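Agglutinin alpha chain (Maclura pomifera, PDB 3LLZ) binds galactose as a lectin of the jacalin family and recognises the T-antigen disaccharide Gal-beta1,3-GalNAc. Local coordinates at residues S46-T49 and G50-P53; V72-E76 and G77-I81. All blocks are in the same frame, centred on the assembly; numbering follows the deposited sequence.

Contact 1. Residues S46-T49 and G50-P53. With NGA (2-acetamido-2-deoxy-beta-D-galactopyranose), chain C.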
ATOM      1  N   SER A  46     -31.898  -4.684   6.730  1.00 13.28           N
ATOM      2  CA  SER A  46     -32.752  -3.514   6.670  1.00 14.03           C
ATOM      3  C   SER A  46     -33.684  -3.664   7.867  1.00 14.94           C
ATOM      4  O   SER A  46     -33.894  -4.780   8.356  1.00 15.85           O
ATOM      5  CB  SER A  46     -33.582  -3.527   5.385  1.00 13.66           C
ATOM      6  OG  SER A  46     -34.702  -2.660   5.498  1.00 13.15           O
ATOM      7  N   PHE A  47     -34.234  -2.549   8.336  1.00 13.96           N
ATOM      8  CA  PHE A  47     -35.163  -2.574   9.465  1.00 16.46           C
ATOM      9  C   PHE A  47     -36.510  -3.128   9.013  1.00 18.03           C
ATOM     10  O   PHE A  47     -37.367  -3.446   9.844  1.00 19.76           O
ATOM     11  CB  PHE A  47     -35.390  -1.161  10.018  1.00 14.91           C
ATOM     12  CG  PHE A  47     -34.232  -0.595  10.801  1.00 13.33           C
ATOM     13  CD1 PHE A  47     -34.347   0.658  11.394  1.00 12.80           C
ATOM     14  CD2 PHE A  47     -33.034  -1.292  10.941  1.00 12.39           C
ATOM     15  CE1 PHE A  47     -33.293   1.213  12.114  1.00 12.68           C
ATOM     16  CE2 PHE A  47     -31.972  -0.743  11.659  1.00 10.89           C
ATOM     17  CZ  PHE A  47     -32.102   0.512  12.247  1.00 13.63           C
ATOM     18  N   ILE A  48     -36.702  -3.236   7.701  1.00 19.06           N
ATOM     19  CA  ILE A  48     -37.960  -3.731   7.149  1.00 20.79           C
ATOM     20  C   ILE A  48     -37.803  -4.784   6.054  1.00 22.70           C
ATOM     21  O   ILE A  48     -36.691  -5.154   5.672  1.00 22.02           O
ATOM     22  CB  ILE A  48     -38.799  -2.575   6.571  1.00 21.39           C
ATOM     23  CG1 ILE A  48     -37.993  -1.837   5.497  1.00 20.50           C
ATOM     24  CG2 ILE A  48     -39.202  -1.617   7.677  1.00 23.01           C
ATOM     25  CD1 ILE A  48     -38.804  -0.841   4.695  1.00 22.05           C
ATOM     26  N   THR A  49     -38.939  -5.263   5.554  1.00 24.34           N
ATOM     27  CA  THR A  49     -38.963  -6.269   4.497  1.00 25.76           C
ATOM     28  C   THR A  49     -39.628  -5.701   3.245  1.00 24.68           C
ATOM     29  O   THR A  49     -39.825  -4.490   3.131  1.00 26.48           O
ATOM     30  CB  THR A  49     -39.745  -7.522   4.938  1.00 28.01           C
ATOM     31  OG1 THR A  49     -41.106  -7.164   5.215  1.00 29.21           O
ATOM     32  CG2 THR A  49     -39.119  -8.128   6.188  1.00 29.99           C
ATOM     33  N   GLY A  50     -39.974  -6.582   2.311  1.00 24.43           N
ATOM     34  CA  GLY A  50     -40.623  -6.149   1.087  1.00 23.10           C
ATOM     35  C   GLY A  50     -39.668  -5.863  -0.056  1.00 23.35           C
ATOM     36  O   GLY A  50     -40.049  -5.248  -1.053  1.00 23.26           O
ATOM     37  N   PHE A  51     -38.426  -6.316   0.082  1.00 23.25           N
ATOM     38  CA  PHE A  51     -37.411  -6.097  -0.944  1.00 22.85           C
ATOM     39  C   PHE A  51     -37.258  -7.282  -1.889  1.00 23.54           C
ATOM     40  O   PHE A  51     -37.730  -8.388  -1.619  1.00 24.40           O
ATOM     41  CB  PHE A  51     -36.043  -5.860  -0.299  1.00 20.86           C
ATOM     42  CG  PHE A  51     -35.948  -4.605   0.510  1.00 19.95           C
ATOM     43  CD1 PHE A  51     -35.726  -3.377  -0.105  1.00 18.63           C
ATOM     44  CD2 PHE A  51     -36.053  -4.652   1.896  1.00 18.54           C
ATOM     45  CE1 PHE A  51     -35.606  -2.212   0.647  1.00 18.19           C
ATOM     46  CE2 PHE A  51     -35.934  -3.492   2.664  1.00 18.54           C
ATOM     47  CZ  PHE A  51     -35.709  -2.269   2.039  1.00 16.99           C
ATOM     48  N   LYS A  52     -36.575  -7.029  -3.001  1.00 24.35           N
ATOM     49  CA  LYS A  52     -36.269  -8.058  -3.982  1.00 25.80           C
ATOM     50  C   LYS A  52     -34.770  -8.268  -3.802  1.00 26.45           C
ATOM     51  O   LYS A  52     -34.008  -7.302  -3.765  1.00 28.32           O
ATOM     52  CB  LYS A  52     -36.543  -7.559  -5.401  1.00 27.44           C
ATOM     53  CG  LYS A  52     -37.972  -7.106  -5.643  1.00 31.11           C
ATOM     54  CD  LYS A  52     -38.163  -6.585  -7.065  1.00 33.73           C
ATOM     55  CE  LYS A  52     -38.087  -7.702  -8.099  1.00 36.14           C
ATOM     56  NZ  LYS A  52     -36.754  -8.363  -8.146  1.00 37.30           N
ATOM     57  N   PRO A  53     -34.329  -9.521  -3.634  1.00 26.09           N
ATOM     58  CA  PRO A  53     -32.887  -9.717  -3.463  1.00 25.19           C
ATOM     59  C   PRO A  53     -32.136 -10.002  -4.758  1.00 24.61           C
ATOM     60  O   PRO A  53     -32.698 -10.516  -5.726  1.00 23.94           O
ATOM     61  CB  PRO A  53     -32.804 -10.900  -2.495  1.00 26.49           C
ATOM     62  CG  PRO A  53     -34.137 -10.889  -1.801  1.00 28.81           C
ATOM     63  CD  PRO A  53     -35.065 -10.591  -2.946  1.00 28.57           C
TER
HETATM   64  C1  NGA C   1     -34.245   4.678  10.301  1.00 16.75           C
HETATM   65  C2  NGA C   1     -32.961   5.089  11.044  1.00 16.26           C
HETATM   66  C3  NGA C   1     -32.469   6.398  10.436  1.00 16.09           C
HETATM   67  C4  NGA C   1     -32.180   6.174   8.946  1.00 13.94           C
HETATM   68  C5  NGA C   1     -33.490   5.726   8.271  1.00 14.87           C
HETATM   69  C6  NGA C   1     -33.386   5.469   6.771  1.00 14.20           C
HETATM   70  C7  NGA C   1     -32.437   4.691  13.358  1.00 16.81           C
HETATM   71  C8  NGA C   1     -32.831   4.830  14.818  1.00 16.99           C
HETATM   72  N2  NGA C   1     -33.235   5.257  12.458  1.00 16.02           N
HETATM   73  O1  NGA C   1     -34.707   3.472  10.794  1.00 26.93           O
HETATM   74  O3  NGA C   1     -31.319   6.939  11.146  1.00 16.62           O
HETATM   75  O4  NGA C   1     -31.191   5.163   8.795  1.00 14.32           O
HETATM   76  O5  NGA C   1     -33.990   4.514   8.892  1.00 14.31           O
HETATM   77  O6  NGA C   1     -32.686   4.264   6.477  1.00 13.51           O
HETATM   78  O7  NGA C   1     -31.415   4.076  13.054  1.00 17.21           O
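S46 and I48 close on the ring of F51 where the loop after strand 37-40 runs into strand 52-57, and an ST turn shapes the start of this bend in the jacalin-type lectin domain. The polar part of the turn is a nearly straight hydrogen bond, I48 N to S46 OG at 3.0 Å with an angle of 167° at the hydrogen. With OG anti to its own backbone nitrogen (chi1 161°), the hydroxyl lies beside the serine's carbonyl carbon, within reach of the N-H two residues on. The same oxygen is hydrogen-bonded to the backbone carbonyl of Y122, and F47 pairs through its backbone with G121, so the loop is tied to the segment that supplies G121, Y122 and W123 to the sugar pocket.

Contacts with F51 are made largely along one border of its ring. S46 OG lies at the edge, 3.2 Å from F51 CE2, and I48 O sits in the ring plane at 3.5 Å from the same carbon, so two oxygens face the weakly positive rim of the phenyl group. The apolar share comes from I48, whose side chain crosses that of F51 at about a right angle and brings CG1 to 3.9 Å from CE2. E18 and N20 also touch the F51 side chain. G50, with phi 92°, turns the chain between T49 and F51.

On the ligand side, the F47 ring meets the N-acetylgalactosamine obliquely, its CD1 2.9 Å from NGA O1.

Contact 2. Residues V72-E76 and G77-I81. With NGA (2-acetamido-2-deoxy-beta-D-galactopyranose), chain C; GAL (beta-D-galactopyranose), chain B.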
ATOM      1  N   VAL A  72     -28.364   8.627  -5.371  1.00 15.91           N
ATOM      2  CA  VAL A  72     -28.654   9.007  -3.997  1.00 16.17           C
ATOM      3  C   VAL A  72     -29.873   9.913  -4.038  1.00 17.58           C
ATOM      4  O   VAL A  72     -29.950  10.819  -4.864  1.00 16.23           O
ATOM      5  CB  VAL A  72     -27.480   9.778  -3.367  1.00 17.39           C
ATOM      6  CG1 VAL A  72     -27.892  10.328  -2.011  1.00 18.09           C
ATOM      7  CG2 VAL A  72     -26.281   8.860  -3.215  1.00 18.48           C
ATOM      8  N   GLY A  73     -30.826   9.663  -3.150  1.00 16.20           N
ATOM      9  CA  GLY A  73     -32.023  10.480  -3.128  1.00 16.74           C
ATOM     10  C   GLY A  73     -32.782  10.283  -1.836  1.00 16.64           C
ATOM     11  O   GLY A  73     -32.397   9.469  -1.003  1.00 16.30           O
ATOM     12  N   LYS A  74     -33.870  11.021  -1.667  1.00 16.42           N
ATOM     13  CA  LYS A  74     -34.652  10.908  -0.448  1.00 16.94           C
ATOM     14  C   LYS A  74     -35.826   9.947  -0.544  1.00 16.10           C
ATOM     15  O   LYS A  74     -36.499   9.842  -1.572  1.00 17.21           O
ATOM     16  CB  LYS A  74     -35.161  12.285  -0.016  1.00 17.30           C
ATOM     17  CG  LYS A  74     -34.078  13.233   0.476  1.00 21.54           C
ATOM     18  CD  LYS A  74     -34.675  14.556   0.917  1.00 25.65           C
ATOM     19  CE  LYS A  74     -33.611  15.484   1.480  1.00 27.90           C
ATOM     20  NZ  LYS A  74     -34.190  16.787   1.924  1.00 31.17           N
ATOM     21  N   VAL A  75     -36.037   9.223   0.547  1.00 15.63           N
ATOM     22  CA  VAL A  75     -37.140   8.290   0.679  1.00 15.70           C
ATOM     23  C   VAL A  75     -37.656   8.587   2.079  1.00 15.75           C
ATOM     24  O   VAL A  75     -36.920   8.459   3.058  1.00 15.99           O
ATOM     25  CB  VAL A  75     -36.675   6.823   0.579  1.00 15.94           C
ATOM     26  CG1 VAL A  75     -37.854   5.888   0.816  1.00 14.76           C
ATOM     27  CG2 VAL A  75     -36.070   6.567  -0.798  1.00 16.07           C
ATOM     28  N   GLU A  76     -38.912   9.014   2.167  1.00 16.74           N
ATOM     29  CA  GLU A  76     -39.506   9.366   3.447  1.00 17.11           C
ATOM     30  C   GLU A  76     -38.641  10.401   4.167  1.00 16.40           C
ATOM     31  O   GLU A  76     -38.532  10.396   5.391  1.00 15.67           O
ATOM     32  CB  GLU A  76     -39.701   8.110   4.306  1.00 18.01           C
ATOM     33  CG  GLU A  76     -40.898   7.271   3.869  1.00 22.02           C
ATOM     34  CD  GLU A  76     -40.953   5.901   4.524  1.00 24.73           C
ATOM     35  OE1 GLU A  76     -40.616   5.786   5.720  1.00 26.81           O
ATOM     36  OE2 GLU A  76     -41.352   4.935   3.838  1.00 30.48           O
ATOM     37  N   GLY A  77     -38.022  11.289   3.389  1.00 14.95           N
ATOM     38  CA  GLY A  77     -37.195  12.338   3.963  1.00 15.02           C
ATOM     39  C   GLY A  77     -35.752  11.984   4.271  1.00 15.05           C
ATOM     40  O   GLY A  77     -34.944  12.875   4.539  1.00 15.68           O
ATOM     41  N   TYR A  78     -35.426  10.697   4.242  1.00 15.16           N
ATOM     42  CA  TYR A  78     -34.065  10.253   4.523  1.00 15.38           C
ATOM     43  C   TYR A  78     -33.237  10.159   3.247  1.00 13.59           C
ATOM     44  O   TYR A  78     -33.701   9.623   2.247  1.00 14.15           O
ATOM     45  CB  TYR A  78     -34.079   8.881   5.213  1.00 14.23           C
ATOM     46  CG  TYR A  78     -34.571   8.912   6.641  1.00 13.18           C
ATOM     47  CD1 TYR A  78     -35.881   8.554   6.963  1.00 14.72           C
ATOM     48  CD2 TYR A  78     -33.724   9.303   7.675  1.00 13.70           C
ATOM     49  CE1 TYR A  78     -36.329   8.582   8.285  1.00 14.14           C
ATOM     50  CE2 TYR A  78     -34.164   9.337   8.997  1.00 14.27           C
ATOM     51  CZ  TYR A  78     -35.462   8.974   9.292  1.00 15.17           C
ATOM     52  OH  TYR A  78     -35.884   8.994  10.602  1.00 16.53           O
ATOM     53  N   THR A  79     -32.014  10.680   3.290  1.00 14.98           N
ATOM     54  CA  THR A  79     -31.130  10.625   2.127  1.00 15.28           C
ATOM     55  C   THR A  79     -30.480   9.251   2.130  1.00 13.92           C
ATOM     56  O   THR A  79     -29.722   8.917   3.039  1.00 14.36           O
ATOM     57  CB  THR A  79     -30.040  11.709   2.195  1.00 14.85           C
ATOM     58  OG1 THR A  79     -30.657  13.000   2.276  1.00 17.99           O
ATOM     59  CG2 THR A  79     -29.163  11.655   0.949  1.00 16.62           C
ATOM     60  N   VAL A  80     -30.781   8.457   1.112  1.00 12.72           N
ATOM     61  CA  VAL A  80     -30.267   7.098   1.037  1.00 12.85           C
ATOM     62  C   VAL A  80     -29.790   6.710  -0.350  1.00 14.07           C
ATOM     63  O   VAL A  80     -29.969   7.456  -1.316  1.00 14.71           O
ATOM     64  CB  VAL A  80     -31.355   6.089   1.468  1.00 14.27           C
ATOM     65  CG1 VAL A  80     -31.758   6.346   2.913  1.00 14.72           C
ATOM     66  CG2 VAL A  80     -32.569   6.208   0.545  1.00 14.08           C
ATOM     67  N   ILE A  81     -29.167   5.541  -0.437  1.00 13.50           N
ATOM     68  CA  ILE A  81     -28.693   5.026  -1.713  1.00 14.35           C
ATOM     69  C   ILE A  81     -29.911   4.356  -2.337  1.00 14.17           C
ATOM     70  O   ILE A  81     -30.409   3.345  -1.832  1.00 13.11           O
ATOM     71  CB  ILE A  81     -27.548   3.998  -1.525  1.00 15.08           C
ATOM     72  CG1 ILE A  81     -26.319   4.679  -0.911  1.00 16.21           C
ATOM     73  CG2 ILE A  81     -27.155   3.405  -2.870  1.00 15.77           C
ATOM     74  CD1 ILE A  81     -26.544   5.273   0.446  1.00 23.33           C
TER
HETATM   75  C1  NGA C   1     -34.245   4.678  10.301  1.00 16.75           C
HETATM   76  C2  NGA C   1     -32.961   5.089  11.044  1.00 16.26           C
HETATM   77  C3  NGA C   1     -32.469   6.398  10.436  1.00 16.09           C
HETATM   78  C4  NGA C   1     -32.180   6.174   8.946  1.00 13.94           C
HETATM   79  C5  NGA C   1     -33.490   5.726   8.271  1.00 14.87           C
HETATM   80  C6  NGA C   1     -33.386   5.469   6.771  1.00 14.20           C
HETATM   81  C7  NGA C   1     -32.437   4.691  13.358  1.00 16.81           C
HETATM   82  C8  NGA C   1     -32.831   4.830  14.818  1.00 16.99           C
HETATM   83  N2  NGA C   1     -33.235   5.257  12.458  1.00 16.02           N
HETATM   84  O1  NGA C   1     -34.707   3.472  10.794  1.00 26.93           O
HETATM   85  O3  NGA C   1     -31.319   6.939  11.146  1.00 16.62           O
HETATM   86  O4  NGA C   1     -31.191   5.163   8.795  1.00 14.32           O
HETATM   87  O5  NGA C   1     -33.990   4.514   8.892  1.00 14.31           O
HETATM   88  O6  NGA C   1     -32.686   4.264   6.477  1.00 13.51           O
HETATM   89  O7  NGA C   1     -31.415   4.076  13.054  1.00 17.21           O
HETATM   90  C1  GAL B   2     -31.557   8.260  11.523  1.00 21.08           C
HETATM   91  C2  GAL B   2     -30.319   8.013  12.418  1.00 22.42           C
HETATM   92  C3  GAL B   2     -29.751   9.343  12.927  1.00 22.69           C
HETATM   93  C4  GAL B   2     -29.584  10.377  11.795  1.00 21.45           C
HETATM   94  C5  GAL B   2     -30.830  10.428  10.897  1.00 21.19           C
HETATM   95  C6  GAL B   2     -30.635  11.286   9.662  1.00 22.88           C
HETATM   96  O2  GAL B   2     -30.669   7.202  13.531  1.00 25.06           O
HETATM   97  O3  GAL B   2     -28.503   9.144  13.574  1.00 27.87           O
HETATM   98  O4  GAL B   2     -28.446  10.062  11.010  1.00 21.96           O
HETATM   99  O5  GAL B   2     -31.169   9.105  10.440  1.00 19.49           O
HETATM  100  O6  GAL B   2     -30.971  12.640   9.926  1.00 25.71           O
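G73 O receives the N-H of V80 in a nearly straight bond of 2.8 Å (177° at the hydrogen), and the CA of T79 adds a CA-H...O contact to the same oxygen. G73 N returns a bond to V80 O. Nearer the bend, V75 N to Y78 O and Y78 N to V75 O form a second pair of bonds, each 2.9 Å long. These pairs form the tip of the antiparallel hairpin of strands 65-75 and 78-88, closed by a type I' turn from V75 to Y78 with E76 and G77 at its corners.

On the V75 side of the sheet, CG2 of V75 meets CG2 of V80 at 3.8 Å, the two side chains crossing at about a right angle, and W123 packs on both. On the other side, V72 CG1 presses tightly on T79 CG2 at 3.5 Å.

At the end of the turn, Y78 holds its CG anti to the carbonyl carbon (chi1 -71°), presenting one ring face to the N-acetylgalactosamine: NGA C5 stands 3.5 Å above the ring centre in a CH-pi contact. The galactose approaches the ring edge, with GAL O5 3.3 Å from Y78 CE2.

Both contacts are local bends that bring an aromatic residue to the same N-acetylgalactosamine, yet their nearest atoms remain about 6 Å apart. Contact 1 is a surface contact in an irregular loop leading into strand 52-57, an outermost strand of its sheet. Contact 2 is partly buried, with V75 and V80 shielded, and joins the two inner strands of another four-stranded sheet. The chemistry follows: a serine hydroxyl and ring-edge contacts shape the loop, whereas paired backbone bonds and valine packing build the hairpin. Both lean on the 121-123 region, contact 1 through G121 and Y122, contact 2 through W123, and only contact 2 also touches the galactose.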